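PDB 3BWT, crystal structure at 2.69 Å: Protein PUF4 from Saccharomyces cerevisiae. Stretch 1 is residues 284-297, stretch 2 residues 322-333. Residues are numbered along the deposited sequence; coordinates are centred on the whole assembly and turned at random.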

# COMPACT_ATOMS: atom_id res chain seq x y z
N GLY A 284 16.37 17.64 9.78
CA GLY A 284 16.04 18.98 9.32
C GLY A 284 17.00 19.56 8.30
O GLY A 284 16.64 20.43 7.53
N ASN A 285 18.24 19.08 8.30
CA ASN A 285 19.17 19.48 7.25
C ASN A 285 18.57 19.28 5.87
O ASN A 285 18.49 20.22 5.09
CB ASN A 285 20.48 18.70 7.37
CG ASN A 285 21.58 19.29 6.51
OD1 ASN A 285 22.41 20.08 6.98
ND2 ASN A 285 21.60 18.93 5.23
N TYR A 286 18.14 18.05 5.58
CA TYR A 286 17.52 17.71 4.30
C TYR A 286 16.29 18.55 4.00
O TYR A 286 16.05 18.93 2.87
CB TYR A 286 17.11 16.24 4.25
CG TYR A 286 18.25 15.30 4.36
CD1 TYR A 286 19.03 14.99 3.25
CD2 TYR A 286 18.57 14.70 5.58
CE1 TYR A 286 20.09 14.11 3.35
CE2 TYR A 286 19.63 13.82 5.68
CZ TYR A 286 20.39 13.53 4.56
OH TYR A 286 21.46 12.66 4.66
N VAL A 287 15.49 18.78 5.04
CA VAL A 287 14.32 19.64 4.96
C VAL A 287 14.73 21.06 4.62
O VAL A 287 14.09 21.74 3.81
CB VAL A 287 13.58 19.65 6.30
CG1 VAL A 287 12.41 20.62 6.27
CG2 VAL A 287 13.13 18.24 6.65
N LEU A 288 15.81 21.51 5.24
CA LEU A 288 16.35 22.82 4.96
C LEU A 288 16.77 22.91 3.51
O LEU A 288 16.55 23.92 2.85
CB LEU A 288 17.56 23.10 5.86
CG LEU A 288 18.15 24.51 5.67
CD1 LEU A 288 17.01 25.52 5.61
CD2 LEU A 288 19.15 24.86 6.76
N GLN A 289 17.39 21.83 3.02
CA GLN A 289 17.87 21.80 1.65
C GLN A 289 16.71 21.77 0.68
O GLN A 289 16.77 22.33 -0.40
CB GLN A 289 18.77 20.59 1.42
CG GLN A 289 19.36 20.55 0.02
CD GLN A 289 20.29 19.38 -0.17
OE1 GLN A 289 20.49 18.57 0.74
NE2 GLN A 289 20.87 19.27 -1.37
N THR A 290 15.63 21.10 1.09
CA THR A 290 14.42 21.11 0.29
C THR A 290 13.86 22.52 0.23
O THR A 290 13.45 22.97 -0.84
CB THR A 290 13.37 20.16 0.86
OG1 THR A 290 13.75 18.82 0.56
CG2 THR A 290 12.02 20.43 0.23
N ALA A 291 13.88 23.21 1.36
CA ALA A 291 13.32 24.55 1.47
C ALA A 291 14.01 25.51 0.51
O ALA A 291 13.36 26.27 -0.20
CB ALA A 291 13.44 25.06 2.89
N LEU A 292 15.33 25.44 0.48
CA LEU A 292 16.13 26.24 -0.44
C LEU A 292 15.87 25.86 -1.89
O LEU A 292 15.76 26.72 -2.75
CB LEU A 292 17.62 26.09 -0.13
CG LEU A 292 18.12 26.74 1.16
CD1 LEU A 292 19.37 26.03 1.69
CD2 LEU A 292 18.38 28.22 0.94
N ASP A 293 15.78 24.56 -2.16
CA ASP A 293 15.61 24.07 -3.52
C ASP A 293 14.27 24.53 -4.07
O ASP A 293 14.21 25.12 -5.15
CB ASP A 293 15.71 22.54 -3.56
CG ASP A 293 15.44 21.97 -4.95
OD1 ASP A 293 16.07 22.43 -5.93
OD2 ASP A 293 14.61 21.04 -5.07
N ILE A 294 13.20 24.28 -3.32
CA ILE A 294 11.87 24.72 -3.73
C ILE A 294 11.82 26.24 -3.89
O ILE A 294 11.43 26.74 -4.95
CB ILE A 294 10.77 24.28 -2.73
CG1 ILE A 294 10.65 22.76 -2.72
CG2 ILE A 294 9.43 24.91 -3.08
CD1 ILE A 294 10.44 22.16 -4.10
N SER A 295 12.23 26.97 -2.86
CA SER A 295 12.13 28.43 -2.87
C SER A 295 12.91 29.06 -4.03
O SER A 295 12.45 30.04 -4.62
CB SER A 295 12.56 29.03 -1.53
OG SER A 295 13.95 28.85 -1.31
N HIS A 296 14.07 28.50 -4.36
CA HIS A 296 14.83 28.97 -5.52
C HIS A 296 14.04 28.85 -6.81
O HIS A 296 14.17 29.66 -7.72
CB HIS A 296 16.13 28.18 -5.68
CG HIS A 296 16.87 28.49 -6.94
ND1 HIS A 296 17.50 29.70 -7.15
CD2 HIS A 296 17.09 27.76 -8.06
CE1 HIS A 296 18.07 29.70 -8.34
NE2 HIS A 296 17.84 28.53 -8.91
N LYS A 297 13.22 27.80 -6.90
CA LYS A 297 12.45 27.56 -8.11
C LYS A 297 11.16 28.38 -8.15
O LYS A 297 10.77 28.88 -9.20
CB LYS A 297 12.12 26.07 -8.22
CG LYS A 297 13.33 25.18 -8.38
CD LYS A 297 12.97 23.71 -8.16
CE LYS A 297 14.09 22.78 -8.61
NZ LYS A 297 13.73 21.35 -8.39
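Stretch 2 (322-333) PHGKRIIGMLHL

Stretch 1 is helical throughout, from Gly284 to Lys297. Stretch 2 starts as a helix and loosens towards its end, where Ile328 to Leu331 form a type I turn. The two helices run in nearly the same direction. Their N-to-C axes differ by 10° and approach to 9.8 Å. The nearest CA atoms pair Asn285 with His323, Gln289 with Ile327, Leu292 with Met330 and His296 with Leu333; the offset is 38 residues for the first three pairs and 37 for the last. The closest of these pairs is Gln289 and Ile327, with 5.9 Å from CA to CA. Together the stretches bury 681 Å².

The central bump is Ile327. Its side chain is a knob in a hole framed by Asn285, Leu288, Gln289 and Leu292. Its CA-to-CB bond points sideways, but with chi1 and chi2 both m the end of the chain comes nearer to stretch 1. Ile327 CD1 reaches the floor of the hole, 3.7 Å from Asn285 O, 3.8 Å from Gln289 CB and 4.1 Å from Leu288 CG. Ile327 CG2 lies 3.7 Å from Leu292 CD1.

Leu292 is the bump that answers from stretch 1. It points toward stretch 2 and is buried. Leu292 CD1 touches Met330 CB at 3.7 Å as well as Ile327, and Leu292 CD2 is 4.3 Å from Leu331 CD2. Leu331 starts away from stretch 1, and the end of its side chain comes back nearer.

Met330 has the largest covered area of any residue here. It points toward stretch 1, and its three chi angles are all m. Met330 CE packs 3.7 Å from Asp293 CB. Its sulfur accepts a weak hydrogen bond, Gln289 NE2 to Met330 SD, at 3.2 Å. Gln289 therefore has contacts with both Ile327 and Met330.

Beside the knob, Arg326 and Tyr286 make a flat contact. The Arg326 guanidinium stacks on the Tyr286 ring, with centres 4.3 Å apart and planes at 16°. Tyr286 starts sideways, and the end of its side chain comes nearer to stretch 2. Asn285 points toward stretch 2 beside this stack, and His323 points toward stretch 1.

The C-terminal end closes with another flat surface. Leu333 lays its CB over one face of the His296 ring, 3.6 Å from the ring centroid. The closest atoms are His296 CE1 and Leu333 CB, at 3.5 Å. Val287 and Thr290 point away and take no part in the contact. Gly324 also lies outside it; a CB there would point away from stretch 1.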

# COMPACT_ATOMS: atom_id res chain seq x y z
N PRO A 322 29.94 16.89 5.58
CA PRO A 322 29.05 16.53 4.47
C PRO A 322 27.75 17.31 4.45
O PRO A 322 27.32 17.77 3.39
CB PRO A 322 28.78 15.05 4.73
CG PRO A 322 30.05 14.57 5.36
CD PRO A 322 30.54 15.71 6.22
N HIS A 323 27.12 17.46 5.61
CA HIS A 323 25.82 18.14 5.69
C HIS A 323 25.96 19.65 5.49
O HIS A 323 25.11 20.28 4.85
CB HIS A 323 25.07 17.79 6.99
CG HIS A 323 25.76 18.23 8.24
ND1 HIS A 323 26.97 17.72 8.65
CD2 HIS A 323 25.38 19.12 9.20
CE1 HIS A 323 27.33 18.29 9.79
NE2 HIS A 323 26.38 19.14 10.14
N GLY A 324 27.03 20.22 6.02
CA GLY A 324 27.35 21.62 5.76
C GLY A 324 27.52 21.85 4.27
O GLY A 324 26.91 22.76 3.69
N LYS A 325 28.35 21.02 3.63
CA LYS A 325 28.61 21.14 2.19
C LYS A 325 27.33 21.00 1.35
O LYS A 325 27.28 21.48 0.22
CB LYS A 325 29.64 20.12 1.72
CG LYS A 325 31.09 20.43 2.07
CD LYS A 325 31.99 19.31 1.56
CE LYS A 325 33.27 19.19 2.37
NZ LYS A 325 33.79 17.78 2.36
N ARG A 326 26.33 20.33 1.89
CA ARG A 326 25.09 20.10 1.17
C ARG A 326 24.33 21.41 1.00
O ARG A 326 23.88 21.74 -0.10
CB ARG A 326 24.22 19.10 1.92
CG ARG A 326 23.39 18.21 1.02
CD ARG A 326 22.13 17.72 1.73
NE ARG A 326 22.39 17.17 3.05
CZ ARG A 326 23.14 16.10 3.28
NH1 ARG A 326 23.73 15.48 2.27
NH2 ARG A 326 23.32 15.67 4.52
N ILE A 327 24.19 22.14 2.10
CA ILE A 327 23.48 23.40 2.11
C ILE A 327 24.23 24.48 1.34
O ILE A 327 23.63 25.33 0.70
CB ILE A 327 23.23 23.89 3.54
CG1 ILE A 327 22.47 22.82 4.34
CG2 ILE A 327 22.48 25.20 3.53
CD1 ILE A 327 21.11 22.48 3.78
N ILE A 328 25.56 24.43 1.43
CA ILE A 328 26.41 25.35 0.69
C ILE A 328 26.08 25.25 -0.80
O ILE A 328 26.15 26.24 -1.55
CB ILE A 328 27.90 25.02 0.93
CG1 ILE A 328 28.26 25.29 2.40
CG2 ILE A 328 28.79 25.84 0.02
CD1 ILE A 328 29.68 24.89 2.77
N GLY A 329 25.70 24.05 -1.21
CA GLY A 329 25.40 23.77 -2.60
C GLY A 329 24.10 24.41 -3.05
O GLY A 329 23.87 24.60 -4.24
N MET A 330 23.26 24.76 -2.08
CA MET A 330 21.93 25.28 -2.39
C MET A 330 21.92 26.80 -2.34
O MET A 330 20.87 27.42 -2.51
CB MET A 330 20.90 24.74 -1.40
CG MET A 330 20.99 23.23 -1.15
SD MET A 330 20.74 22.25 -2.65
CE MET A 330 19.32 23.07 -3.35
N LEU A 331 23.09 27.40 -2.15
CA LEU A 331 23.15 28.79 -1.68
C LEU A 331 23.12 29.93 -2.70
O LEU A 331 22.53 30.97 -2.43
CB LEU A 331 24.31 28.98 -0.71
CG LEU A 331 23.85 28.85 0.73
CD1 LEU A 331 24.87 29.48 1.67
CD2 LEU A 331 22.47 29.51 0.89
N HIS A 332 23.76 29.77 -3.85
CA HIS A 332 23.84 30.91 -4.76
C HIS A 332 23.12 30.70 -6.09
O HIS A 332 22.63 31.66 -6.69
CB HIS A 332 25.29 31.36 -4.94
CG HIS A 332 25.97 31.69 -3.65
ND1 HIS A 332 25.74 32.86 -2.97
CD2 HIS A 332 26.85 30.98 -2.90
CE1 HIS A 332 26.46 32.87 -1.86
NE2 HIS A 332 27.14 31.75 -1.79
N LEU A 333 23.05 29.44 -6.52
CA LEU A 333 22.25 29.02 -7.67
C LEU A 333 21.84 30.16 -8.60
O LEU A 333 21.61 29.95 -9.80
CB LEU A 333 21.00 28.28 -7.17
CG LEU A 333 21.18 26.82 -6.77
CD1 LEU A 333 22.62 26.54 -6.34
CD2 LEU A 333 20.20 26.45 -5.66